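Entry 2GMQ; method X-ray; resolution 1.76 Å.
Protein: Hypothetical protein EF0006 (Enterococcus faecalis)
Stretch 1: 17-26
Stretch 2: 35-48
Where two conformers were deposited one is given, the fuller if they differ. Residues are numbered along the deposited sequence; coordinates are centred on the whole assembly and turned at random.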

ATOM      1  N   ALA A  17      17.287  13.586   3.986  1.00 31.46           N
ATOM      2  CA  ALA A  17      16.532  12.453   4.476  1.00 28.88           C
ATOM      3  C   ALA A  17      15.486  12.126   3.378  1.00 30.30           C
ATOM      4  O   ALA A  17      14.855  13.059   2.826  1.00 30.11           O
ATOM      5  N   ILE A  18      15.335  10.844   3.061  1.00 29.07           N
ATOM      6  CA  ILE A  18      14.210  10.431   2.220  1.00 30.86           C
ATOM      7  C   ILE A  18      13.539   9.227   2.834  1.00 29.93           C
ATOM      8  O   ILE A  18      14.239   8.268   3.296  1.00 29.99           O
ATOM      9  N   GLN A  19      12.212   9.264   2.972  1.00 28.92           N
ATOM     10  CA  GLN A  19      11.455   8.113   3.468  1.00 29.53           C
ATOM     11  C   GLN A  19      11.616   6.927   2.537  1.00 29.26           C
ATOM     12  O   GLN A  19      11.610   7.026   1.331  1.00 28.92           O
ATOM     13  N   GLU A  20      11.945   5.801   3.147  1.00 29.94           N
ATOM     14  CA  GLU A  20      12.187   4.589   2.404  1.00 31.93           C
ATOM     15  C   GLU A  20      11.069   4.270   1.380  1.00 29.40           C
ATOM     16  O   GLU A  20      11.343   3.689   0.308  1.00 32.81           O
ATOM     17  N   LYS A  21       9.774   4.561   1.681  1.00 28.44           N
ATOM     18  CA  LYS A  21       8.687   4.202   0.796  1.00 28.82           C
ATOM     19  C   LYS A  21       8.739   4.932  -0.534  1.00 29.09           C
ATOM     20  O   LYS A  21       7.976   4.594  -1.443  1.00 29.29           O
ATOM     21  N   ASP A  22       9.555   5.994  -0.575  1.00 27.80           N
ATOM     22  CA  ASP A  22       9.748   6.755  -1.835  1.00 26.63           C
ATOM     23  C   ASP A  22      10.926   6.287  -2.689  1.00 27.24           C
ATOM     24  O   ASP A  22      11.223   6.960  -3.708  1.00 27.38           O
ATOM     25  N   LEU A  23      11.562   5.150  -2.302  1.00 25.38           N
ATOM     26  CA  LEU A  23      12.733   4.644  -2.958  1.00 26.59           C
ATOM     27  C   LEU A  23      12.506   3.255  -3.536  1.00 28.23           C
ATOM     28  O   LEU A  23      11.817   2.417  -2.908  1.00 28.88           O
ATOM     29  N   THR A  24      13.055   3.034  -4.733  1.00 26.33           N
ATOM     30  CA  THR A  24      13.190   1.704  -5.274  1.00 26.91           C
ATOM     31  C   THR A  24      14.625   1.305  -4.980  1.00 27.26           C
ATOM     32  O   THR A  24      15.535   1.877  -5.552  1.00 28.56           O
ATOM     33  N   LEU A  25      14.778   0.252  -4.185  1.00 27.43           N
ATOM     34  CA  LEU A  25      16.150  -0.183  -3.757  0.50 28.04           C
ATOM     35  C   LEU A  25      16.628  -1.355  -4.586  1.00 28.99           C
ATOM     36  O   LEU A  25      15.842  -2.318  -4.840  1.00 31.11           O
ATOM     37  N   GLN A  26      17.893  -1.297  -5.049  1.00 28.91           N
ATOM     38  CA  GLN A  26      18.425  -2.336  -5.892  1.00 29.32           C
ATOM     39  C   GLN A  26      19.472  -3.070  -5.009  1.00 29.14           C
ATOM     40  O   GLN A  26      20.496  -2.481  -4.712  1.00 25.07           O
ATOM     41  N   VAL A  35      23.053  -1.394  -3.764  1.00 25.60           N
ATOM     42  CA  VAL A  35      23.943  -0.869  -4.811  1.00 26.75           C
ATOM     43  C   VAL A  35      23.445   0.559  -5.112  1.00 26.90           C
ATOM     44  O   VAL A  35      24.238   1.506  -5.222  1.00 29.01           O
ATOM     45  N   LYS A  36      22.131   0.682  -5.290  1.00 27.22           N
ATOM     46  CA  LYS A  36      21.610   2.002  -5.641  1.00 27.69           C
ATOM     47  C   LYS A  36      20.123   2.129  -5.250  1.00 28.18           C
ATOM     48  O   LYS A  36      19.463   1.120  -4.967  1.00 28.53           O
ATOM     49  N   VAL A  37      19.661   3.386  -5.133  1.00 26.69           N
ATOM     50  CA  VAL A  37      18.256   3.644  -4.810  1.00 27.08           C
ATOM     51  C   VAL A  37      17.808   4.666  -5.887  1.00 26.46           C
ATOM     52  O   VAL A  37      18.626   5.542  -6.349  1.00 27.14           O
ATOM     53  N   ARG A  38      16.573   4.533  -6.325  1.00 25.78           N
ATOM     54  CA  ARG A  38      16.038   5.427  -7.287  1.00 27.16           C
ATOM     55  C   ARG A  38      14.771   6.002  -6.734  1.00 26.89           C
ATOM     56  O   ARG A  38      13.943   5.266  -6.236  1.00 28.37           O
ATOM     57  N   LEU A  39      14.542   7.319  -6.869  1.00 27.17           N
ATOM     58  CA  LEU A  39      13.290   7.874  -6.386  1.00 26.91           C
ATOM     59  C   LEU A  39      12.118   7.383  -7.214  1.00 26.80           C
ATOM     60  O   LEU A  39      12.180   7.271  -8.471  1.00 27.06           O
ATOM     61  N   LYS A  40      11.020   7.126  -6.517  1.00 26.51           N
ATOM     62  CA  LYS A  40       9.777   6.783  -7.186  0.50 25.58           C
ATOM     63  C   LYS A  40       9.238   7.955  -8.016  1.00 25.49           C
ATOM     64  O   LYS A  40       9.571   9.133  -7.770  1.00 23.84           O
ATOM     65  N   ASN A  41       8.396   7.648  -9.001  1.00 23.37           N
ATOM     66  CA  ASN A  41       7.952   8.684  -9.917  1.00 25.05           C
ATOM     67  C   ASN A  41       7.172   9.817  -9.251  1.00 24.67           C
ATOM     68  O   ASN A  41       7.396  11.007  -9.560  1.00 25.55           O
ATOM     69  N   THR A  42       6.257   9.478  -8.345  1.00 27.87           N
ATOM     70  CA  THR A  42       5.399  10.539  -7.725  1.00 27.62           C
ATOM     71  C   THR A  42       6.246  11.510  -6.884  1.00 26.24           C
ATOM     72  O   THR A  42       6.175  12.724  -7.049  1.00 24.08           O
ATOM     73  N   ARG A  43       7.084  10.936  -6.063  1.00 25.20           N
ATOM     74  CA  ARG A  43       8.005  11.732  -5.216  1.00 22.25           C
ATOM     75  C   ARG A  43       8.930  12.555  -6.156  1.00 23.02           C
ATOM     76  O   ARG A  43       9.226  13.703  -5.864  1.00 22.29           O
ATOM     77  N   ALA A  44       9.426  11.977  -7.251  1.00 22.98           N
ATOM     78  CA  ALA A  44      10.341  12.749  -8.123  1.00 23.47           C
ATOM     79  C   ALA A  44       9.622  13.987  -8.687  1.00 23.13           C
ATOM     80  O   ALA A  44      10.244  15.072  -8.813  1.00 23.93           O
HETATM   81  N   MSE A  45       8.333  13.823  -9.053  1.00 22.69           N
HETATM   82  CA  MSE A  45       7.575  14.950  -9.562  0.50 23.58           C
HETATM   83  C   MSE A  45       7.399  15.999  -8.481  1.00 22.93           C
HETATM   84  O   MSE A  45       7.623  17.164  -8.727  1.00 22.04           O
ATOM     85  N   GLU A  46       7.037  15.589  -7.277  1.00 22.82           N
ATOM     86  CA  GLU A  46       7.011  16.520  -6.163  1.00 22.67           C
ATOM     87  C   GLU A  46       8.346  17.258  -6.008  1.00 22.74           C
ATOM     88  O   GLU A  46       8.296  18.468  -5.858  1.00 22.92           O
HETATM   89  N   MSE A  47       9.511  16.560  -6.024  1.00 23.08           N
HETATM   90  CA  MSE A  47      10.795  17.164  -5.798  1.00 23.53           C
HETATM   91  C   MSE A  47      11.079  18.113  -6.971  1.00 23.18           C
HETATM   92  O   MSE A  47      11.701  19.186  -6.741  1.00 23.46           O
ATOM     93  N   TRP A  48      10.582  17.771  -8.176  1.00 23.08           N
ATOM     94  CA  TRP A  48      10.740  18.659  -9.300  0.50 23.82           C
ATOM     95  C   TRP A  48      10.036  20.025  -9.087  1.00 23.41           C
ATOM     96  O   TRP A  48      10.609  21.087  -9.330  1.00 24.58           O
TER

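Packing between residues 17-26 and 35-48 of the hypothetical protein EF0006. Strands 23-26 and 35-39 run antiparallel, and their side chains alternate between two faces: Leu-23, Leu-25, Val-37 and Leu-39 on one, Thr-24, Gln-26, Lys-36 and Arg-38 on the other. The hydrogen-bonded positions of the ladder pair their backbone groups across the strands. Thr-24 N donates to Arg-38 O (2.8 Å) and Arg-38 N returns to Thr-24 O (3.0 Å); further along, Gln-26 N reaches Lys-36 O (2.9 Å) and Val-35 N reaches Gln-26 O (2.9 Å). At the other end Lys-40 N gives a nearly straight bond to Asp-22 O (2.8 Å), so pairing extends to the residue in the N-cap position of helix 41-48.

The leucine-valine face is apolar. Leu-23 (m, t) sets CD2 3.7 Å from Leu-39 CD2 and 4.2 Å from Val-37 CG2, while Leu-25 (m, p) rests CG 4.0 Å from CG1 of Val-37 (m). Leu-39 has chi1 between wells at -93° and chi2 m. Ile-18 (m, t), on the preceding strand, points toward the second stretch and extends the cluster: its CD1 lies 3.9 Å from Leu-39 CD2 and 4.1 Å from CE of Met-47, a selenomethionine (m, t, t) that also points toward the first stretch. Ile-18 thereby touches both a strand residue, Leu-39, and a helix residue, Met-47.

Asp-22 is the polar centre. It closes the 3-10 segment with chi1 m; its CB points sideways, but its carboxylate comes nearer the second stretch. OD2 accepts from Arg-43 NH1 (2.8 Å) in a salt bridge and from Gln-19 NE2 (2.9 Å). The other oxygen, OD1, takes a hydrogen bond from water 1 (2.9 Å), and that water accepts a weak one from Arg-43 N (3.0 Å), linking the carboxylate to a backbone NH in the first turn of the helix. OD1 has a further partner elsewhere in the structure.

Arg-43 points toward the first stretch with chi1 t, chi2 p and chi3 t. Asp-22 OD2 meets its guanidinium at the edge, near the plane, as does Gln-19 CG, 4.2 Å from NH1. Its NE forms a salt bridge with Glu-46 OE2 (2.9 Å), although the hydrogen bond in it is weak, at 119°. NH1 and NH2 also find partners elsewhere in the structure, so all three guanidinium nitrogens are engaged. Gln-19 (p, t) has its CB sideways, but its end comes nearer, which fits its bond to Asp-22.

Lys-40 (m, t, t, chi4 off) has its CA-to-CB bond sideways to the first stretch, and its NZ donates to Lys-21 O (2.7 Å), giving this carbonyl of the 3-10 segment a charged partner. Its CG passes 3.8 Å from Thr-24 OG1. On the face of Thr-24, Gln-26, Lys-36 and Arg-38, Gln-26 (t, t) brings OE1 2.9 Å from Lys-36 CE and 3.5 Å from Val-35 CG1; these are contacts with carbon, and neither is a hydrogen bond.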

ATOM      1  CB  ALA A  17      15.827  12.783   5.770  1.00 30.26           C
ATOM      2  CB  ILE A  18      14.745  10.116   0.800  1.00 30.33           C
ATOM      3  CG1 ILE A  18      15.599  11.230   0.220  1.00 33.81           C
ATOM      4  CG2 ILE A  18      13.596   9.668  -0.121  1.00 30.87           C
ATOM      5  CD1 ILE A  18      16.081  11.009  -1.205  1.00 34.92           C
ATOM      6  CB  GLN A  19       9.974   8.415   3.744  1.00 28.89           C
ATOM      7  CG  GLN A  19       9.259   9.064   2.592  1.00 31.21           C
ATOM      8  CD  GLN A  19       7.812   9.428   2.914  1.00 30.19           C
ATOM      9  OE1 GLN A  19       7.292   9.160   4.019  1.00 30.63           O
ATOM     10  NE2 GLN A  19       7.092   9.872   1.869  1.00 31.27           N
ATOM     11  CB  GLU A  20      12.307   3.433   3.396  1.00 32.10           C
ATOM     12  CG  GLU A  20      12.801   2.178   2.767  1.00 35.30           C
ATOM     13  CD  GLU A  20      11.656   1.264   2.307  1.00 39.75           C
ATOM     14  OE1 GLU A  20      10.430   1.542   2.452  1.00 34.79           O
ATOM     15  OE2 GLU A  20      11.992   0.202   1.792  1.00 42.26           O
ATOM     16  CB  LYS A  21       7.323   4.430   1.478  1.00 28.09           C
ATOM     17  CG  LYS A  21       7.011   5.832   1.950  1.00 28.37           C
ATOM     18  CD  LYS A  21       5.588   6.071   2.374  1.00 33.20           C
ATOM     19  CE  LYS A  21       5.405   6.117   3.878  1.00 34.56           C
ATOM     20  NZ  LYS A  21       3.943   6.375   4.330  1.00 30.33           N
ATOM     21  CB  ASP A  22       9.894   8.247  -1.522  1.00 26.31           C
ATOM     22  CG  ASP A  22       8.571   8.916  -1.235  1.00 23.20           C
ATOM     23  OD1 ASP A  22       7.502   8.380  -1.624  1.00 22.47           O
ATOM     24  OD2 ASP A  22       8.589   9.996  -0.606  1.00 25.72           O
ATOM     25  CB  LEU A  23      13.911   4.566  -1.975  1.00 26.96           C
ATOM     26  CG  LEU A  23      14.274   5.923  -1.299  1.00 26.94           C
ATOM     27  CD1 LEU A  23      15.444   5.597  -0.228  1.00 32.00           C
ATOM     28  CD2 LEU A  23      14.714   6.905  -2.340  1.00 31.08           C
ATOM     29  CB  THR A  24      12.846   1.704  -6.773  1.00 29.53           C
ATOM     30  OG1 THR A  24      11.472   2.154  -6.907  1.00 29.35           O
ATOM     31  CG2 THR A  24      12.999   0.326  -7.358  1.00 30.55           C
ATOM     32  CB  LEU A  25      16.171  -0.529  -2.265  0.50 29.20           C
ATOM     33  CG  LEU A  25      16.059   0.648  -1.304  0.50 30.42           C
ATOM     34  CD1 LEU A  25      14.536   0.968  -1.126  0.50 31.51           C
ATOM     35  CD2 LEU A  25      16.735   0.363   0.021  0.50 32.88           C
ATOM     36  CB  GLN A  26      19.162  -1.781  -7.123  1.00 30.88           C
ATOM     37  CG  GLN A  26      19.677  -2.964  -7.987  1.00 36.77           C
ATOM     38  CD  GLN A  26      20.814  -2.689  -9.006  1.00 37.80           C
ATOM     39  OE1 GLN A  26      21.497  -1.658  -9.006  1.00 48.48           O
ATOM     40  NE2 GLN A  26      21.009  -3.649  -9.874  1.00 46.54           N
ATOM     41  CB  VAL A  35      23.861  -1.770  -6.094  1.00 27.59           C
ATOM     42  CG1 VAL A  35      24.530  -1.058  -7.320  1.00 27.85           C
ATOM     43  CG2 VAL A  35      24.518  -3.140  -5.843  1.00 26.96           C
ATOM     44  CB  LYS A  36      21.811   2.252  -7.152  1.00 28.25           C
ATOM     45  CG  LYS A  36      20.956   1.338  -8.015  1.00 30.94           C
ATOM     46  CD  LYS A  36      20.939   1.739  -9.482  1.00 32.48           C
ATOM     47  CE  LYS A  36      21.921   0.941 -10.331  1.00 37.08           C
ATOM     48  NZ  LYS A  36      21.626   1.238 -11.849  1.00 39.44           N
ATOM     49  CB  VAL A  37      18.031   4.263  -3.416  1.00 26.69           C
ATOM     50  CG1 VAL A  37      18.746   3.427  -2.308  1.00 26.55           C
ATOM     51  CG2 VAL A  37      18.600   5.653  -3.331  1.00 32.03           C
ATOM     52  CB  ARG A  38      15.791   4.552  -8.524  1.00 28.79           C
ATOM     53  CG  ARG A  38      14.972   5.103  -9.589  1.00 30.53           C
ATOM     54  CD  ARG A  38      14.597   3.904 -10.541  1.00 39.60           C
ATOM     55  NE  ARG A  38      13.533   4.360 -11.411  1.00 42.53           N
ATOM     56  CZ  ARG A  38      13.592   4.389 -12.749  1.00 46.80           C
ATOM     57  NH1 ARG A  38      14.692   3.947 -13.385  1.00 43.39           N
ATOM     58  NH2 ARG A  38      12.553   4.868 -13.445  1.00 47.60           N
ATOM     59  CB  LEU A  39      13.283   9.435  -6.464  1.00 27.61           C
ATOM     60  CG  LEU A  39      13.729  10.147  -5.193  1.00 30.06           C
ATOM     61  CD1 LEU A  39      12.786  10.030  -4.084  1.00 28.48           C
ATOM     62  CD2 LEU A  39      15.146   9.622  -4.748  1.00 33.22           C
ATOM     63  CB  LYS A  40       8.749   6.300  -6.172  0.50 27.10           C
ATOM     64  CG  LYS A  40       8.904   4.801  -5.871  0.50 26.88           C
ATOM     65  CD  LYS A  40       7.880   4.378  -4.867  0.50 30.27           C
ATOM     66  CE  LYS A  40       7.921   2.879  -4.618  0.50 26.97           C
ATOM     67  NZ  LYS A  40       7.633   2.594  -3.195  0.50 27.57           N
ATOM     68  CB  ASN A  41       7.097   8.116 -11.082  1.00 26.55           C
ATOM     69  CG  ASN A  41       7.894   7.207 -12.024  1.00 28.91           C
ATOM     70  OD1 ASN A  41       9.044   6.817 -11.801  1.00 32.51           O
ATOM     71  ND2 ASN A  41       7.239   6.867 -13.118  1.00 34.03           N
ATOM     72  CB  THR A  42       4.313   9.906  -6.846  1.00 29.04           C
ATOM     73  OG1 THR A  42       3.532   9.037  -7.711  1.00 30.10           O
ATOM     74  CG2 THR A  42       3.327  11.025  -6.402  1.00 24.29           C
ATOM     75  CB  ARG A  43       8.822  10.880  -4.238  1.00 23.82           C
ATOM     76  CG  ARG A  43       9.705  11.848  -3.261  1.00 22.73           C
ATOM     77  CD  ARG A  43       8.777  12.822  -2.480  1.00 24.14           C
ATOM     78  NE  ARG A  43       9.570  13.763  -1.673  1.00 23.85           N
ATOM     79  CZ  ARG A  43      10.162  13.474  -0.488  1.00 26.68           C
ATOM     80  NH1 ARG A  43      10.102  12.255   0.004  1.00 23.50           N
ATOM     81  NH2 ARG A  43      10.902  14.400   0.131  1.00 24.95           N
ATOM     82  CB  ALA A  44      10.878  11.938  -9.213  1.00 24.46           C
HETATM   83  CB  MSE A  45       6.232  14.504 -10.115  0.50 24.06           C
HETATM   84  CG  MSE A  45       5.491  15.659 -10.783  0.50 26.24           C
HETATM   85 SE   MSE A  45       6.328  16.317 -12.482  0.50 38.35          SE
HETATM   86  CE  MSE A  45       5.575  14.935 -13.667  0.50 36.75           C
ATOM     87  CB  GLU A  46       6.642  15.741  -4.871  1.00 21.27           C
ATOM     88  CG  GLU A  46       6.242  16.630  -3.735  1.00 21.63           C
ATOM     89  CD  GLU A  46       6.683  15.981  -2.419  1.00 23.89           C
ATOM     90  OE1 GLU A  46       5.778  15.400  -1.796  1.00 24.85           O
ATOM     91  OE2 GLU A  46       7.897  16.091  -2.065  1.00 24.44           O
HETATM   92  CB  MSE A  47      11.887  16.102  -5.709  1.00 20.24           C
HETATM   93  CG  MSE A  47      11.643  15.252  -4.496  1.00 19.98           C
HETATM   94 SE   MSE A  47      13.188  14.022  -4.475  1.00 37.71          SE
HETATM   95  CE  MSE A  47      13.213  13.614  -2.507  1.00 25.80           C
ATOM     96  CB  TRP A  48      10.237  17.977 -10.564  0.50 24.08           C
ATOM     97  CG  TRP A  48      10.529  18.797 -11.667  0.50 25.31           C
ATOM     98  CD1 TRP A  48      11.755  19.075 -12.174  0.50 27.84           C
ATOM     99  CD2 TRP A  48       9.593  19.565 -12.393  0.50 25.22           C
ATOM    100  NE1 TRP A  48      11.651  19.965 -13.199  0.50 24.29           N
ATOM    101  CE2 TRP A  48      10.320  20.271 -13.382  0.50 27.56           C
ATOM    102  CE3 TRP A  48       8.194  19.701 -12.341  0.50 25.83           C
ATOM    103  CZ2 TRP A  48       9.701  21.136 -14.300  0.50 26.27           C
ATOM    104  CZ3 TRP A  48       7.570  20.558 -13.281  0.50 24.66           C
ATOM    105  CH2 TRP A  48       8.330  21.257 -14.241  0.50 27.57           C
TER
HETATM  106  O   HOH W   1       6.361   8.571  -4.336  1.00 28.19           O